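Local atomic coordinates of hypothetical protein (Pyrococcus furiosus, PDB entry 2FZF), a protein that is of unknown function but belongs to the rubrerythrin family of the ferritin clan, whose four-helix bundles commonly carry a di-iron site. Residues 71-76 with 80-85. Residues are numbered along the deposited sequence; the frame is centred on the assembly and turned at random.
Sequences KLYSQM and KEVVFP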
loop_
_atom_site.group_PDB
_atom_site.type_symbol
_atom_site.label_atom_id
_atom_site.label_comp_id
_atom_site.label_asym_id
_atom_site.label_seq_id
_atom_site.Cartn_x
_atom_site.Cartn_y
_atom_site.Cartn_z
ATOM N N LYS A 71 -17.033 -13.666 -9.102
ATOM C CA LYS A 71 -17.981 -14.205 -8.154
ATOM C C LYS A 71 -19.132 -13.239 -7.991
ATOM O O LYS A 71 -20.298 -13.642 -8.011
ATOM C CB LYS A 71 -17.331 -14.449 -6.791
ATOM C CG LYS A 71 -18.337 -14.992 -5.782
ATOM C CD LYS A 71 -17.704 -15.477 -4.498
ATOM C CE LYS A 71 -18.779 -15.894 -3.511
ATOM N NZ LYS A 71 -18.236 -16.438 -2.236
ATOM N N LEU A 72 -18.807 -11.962 -7.827
ATOM C CA LEU A 72 -19.838 -10.949 -7.662
ATOM C C LEU A 72 -20.717 -10.935 -8.918
ATOM O O LEU A 72 -21.933 -11.052 -8.820
ATOM C CB LEU A 72 -19.200 -9.569 -7.441
ATOM C CG LEU A 72 -19.994 -8.489 -6.677
ATOM C CD1 LEU A 72 -19.252 -7.179 -6.756
ATOM C CD2 LEU A 72 -21.370 -8.316 -7.266
ATOM N N TYR A 73 -20.100 -10.816 -10.089
ATOM C CA TYR A 73 -20.849 -10.784 -11.333
ATOM C C TYR A 73 -21.793 -11.977 -11.427
ATOM O O TYR A 73 -22.856 -11.903 -12.032
ATOM C CB TYR A 73 -19.890 -10.770 -12.524
ATOM C CG TYR A 73 -20.555 -10.512 -13.864
ATOM C CD1 TYR A 73 -21.444 -11.446 -14.423
ATOM C CD2 TYR A 73 -20.284 -9.341 -14.587
ATOM C CE1 TYR A 73 -22.040 -11.219 -15.669
ATOM C CE2 TYR A 73 -20.874 -9.107 -15.837
ATOM C CZ TYR A 73 -21.747 -10.051 -16.369
ATOM O OH TYR A 73 -22.313 -9.845 -17.598
ATOM N N SER A 74 -21.392 -13.077 -10.811
ATOM C CA SER A 74 -22.181 -14.306 -10.802
ATOM C C SER A 74 -23.295 -14.148 -9.762
ATOM O O SER A 74 -24.396 -14.664 -9.934
ATOM C CB SER A 74 -21.258 -15.481 -10.451
ATOM O OG SER A 74 -21.851 -16.722 -10.711
ATOM N N GLN A 75 -22.999 -13.415 -8.691
ATOM C CA GLN A 75 -23.968 -13.167 -7.626
ATOM C C GLN A 75 -25.071 -12.184 -8.028
ATOM O O GLN A 75 -26.198 -12.303 -7.556
ATOM C CB GLN A 75 -23.264 -12.648 -6.363
ATOM C CG GLN A 75 -22.370 -13.676 -5.662
ATOM C CD GLN A 75 -21.542 -13.070 -4.528
ATOM O OE1 GLN A 75 -20.733 -12.153 -4.743
ATOM N NE2 GLN A 75 -21.736 -13.586 -3.314
ATOM N N MET A 76 -24.766 -11.218 -8.894
ATOM C CA MET A 76 -25.788 -10.249 -9.304
ATOM C C MET A 76 -26.348 -10.594 -10.694
ATOM O O MET A 76 -27.366 -10.040 -11.113
ATOM C CB MET A 76 -25.211 -8.812 -9.278
ATOM C CG MET A 76 -26.228 -7.657 -8.989
ATOM S SD MET A 76 -27.150 -7.720 -7.400
ATOM C CE MET A 76 -25.889 -8.257 -6.315
ATOM N N LYS A 80 -25.845 -15.647 -16.438
ATOM C CA LYS A 80 -25.364 -14.829 -17.555
ATOM C C LYS A 80 -23.848 -14.730 -17.637
ATOM O O LYS A 80 -23.182 -14.391 -16.659
ATOM C CB LYS A 80 -25.969 -13.416 -17.485
ATOM C CG LYS A 80 -26.969 -13.128 -18.598
ATOM C CD LYS A 80 -26.274 -13.194 -19.971
ATOM C CE LYS A 80 -27.154 -13.831 -21.070
ATOM N NZ LYS A 80 -27.367 -15.311 -20.904
ATOM N N GLU A 81 -23.308 -15.022 -18.814
ATOM C CA GLU A 81 -21.867 -14.970 -19.023
ATOM C C GLU A 81 -21.363 -13.547 -19.023
ATOM O O GLU A 81 -22.075 -12.623 -19.417
ATOM C CB GLU A 81 -21.495 -15.640 -20.343
ATOM C CG GLU A 81 -21.727 -17.131 -20.330
ATOM C CD GLU A 81 -20.882 -17.841 -19.283
ATOM O OE1 GLU A 81 -19.661 -18.021 -19.515
ATOM O OE2 GLU A 81 -21.437 -18.196 -18.222
ATOM N N VAL A 82 -20.121 -13.380 -18.589
ATOM C CA VAL A 82 -19.515 -12.060 -18.534
ATOM C C VAL A 82 -19.381 -11.472 -19.929
ATOM O O VAL A 82 -19.044 -12.169 -20.886
ATOM C CB VAL A 82 -18.114 -12.113 -17.879
ATOM C CG1 VAL A 82 -17.518 -10.710 -17.809
ATOM C CG2 VAL A 82 -18.212 -12.727 -16.492
ATOM N N VAL A 83 -19.655 -10.181 -20.036
ATOM C CA VAL A 83 -19.540 -9.485 -21.309
ATOM C C VAL A 83 -18.515 -8.347 -21.195
ATOM O O VAL A 83 -18.598 -7.512 -20.298
ATOM C CB VAL A 83 -20.910 -8.907 -21.753
ATOM C CG1 VAL A 83 -21.577 -8.151 -20.593
ATOM C CG2 VAL A 83 -20.710 -7.987 -22.956
ATOM N N PHE A 84 -17.547 -8.322 -22.101
ATOM C CA PHE A 84 -16.534 -7.278 -22.072
ATOM C C PHE A 84 -16.755 -6.216 -23.146
ATOM O O PHE A 84 -16.685 -6.503 -24.350
ATOM C CB PHE A 84 -15.131 -7.878 -22.241
ATOM C CG PHE A 84 -14.790 -8.913 -21.209
ATOM C CD1 PHE A 84 -14.902 -10.266 -21.502
ATOM C CD2 PHE A 84 -14.421 -8.531 -19.917
ATOM C CE1 PHE A 84 -14.653 -11.221 -20.530
ATOM C CE2 PHE A 84 -14.171 -9.479 -18.938
ATOM C CZ PHE A 84 -14.289 -10.827 -19.240
ATOM N N PRO A 85 -17.042 -4.974 -22.728
ATOM C CA PRO A 85 -17.253 -3.899 -23.697
ATOM C C PRO A 85 -15.928 -3.521 -24.377
ATOM O O PRO A 85 -14.858 -3.716 -23.803
ATOM C CB PRO A 85 -17.832 -2.772 -22.837
ATOM C CG PRO A 85 -17.248 -3.030 -21.490
ATOM C CD PRO A 85 -17.345 -4.522 -21.359
#
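Y73 reaches from the last turn of helix 63-76 to the extended chain 80-85 and meets four of its residues. Its CB points at that chain. CG stands anti to the backbone N (chi1 -171°), which carries the ring away from the helix and over to the loop. V82 CG2 covers one face of the Y73 ring, 4.1 Å from its centroid. It is only 11° off the ring normal, so this is a CH-pi contact. CD1 lies nearest that methyl, with Y73 CD1 to V82 CG2 at 4.0 Å. Next along the same side of the ring, CE1 meets the backbone. The carbonyl oxygen of K80 comes in at the ring edge, near its plane, with Y73 CE1 to K80 O at 3.5 Å. Y73 CZ lies 3.7 Å from V82 CA. At the tip, Y73 OH lies 3.3 Å from E81 O. The methyl CG1 of V83 lies beside the same hydroxyl, 3.5 Å from Y73 OH. The E81 CB points away from the helix, and the end of the K80 side chain leads away too. With an alanine at Y73, the V82 methyl would probably lose its aromatic face, and a gap is likely to open between helix and loop. This is structural packing near the bundle surface. It joins the end of helix 63-76 to the long loop leading to helix 103-129, which folds back along the helix it has just left. The Y73 ring also meets F77. Helix 21-44 packs against both partners, with E22 and L25 on Y73 and I29 on V82.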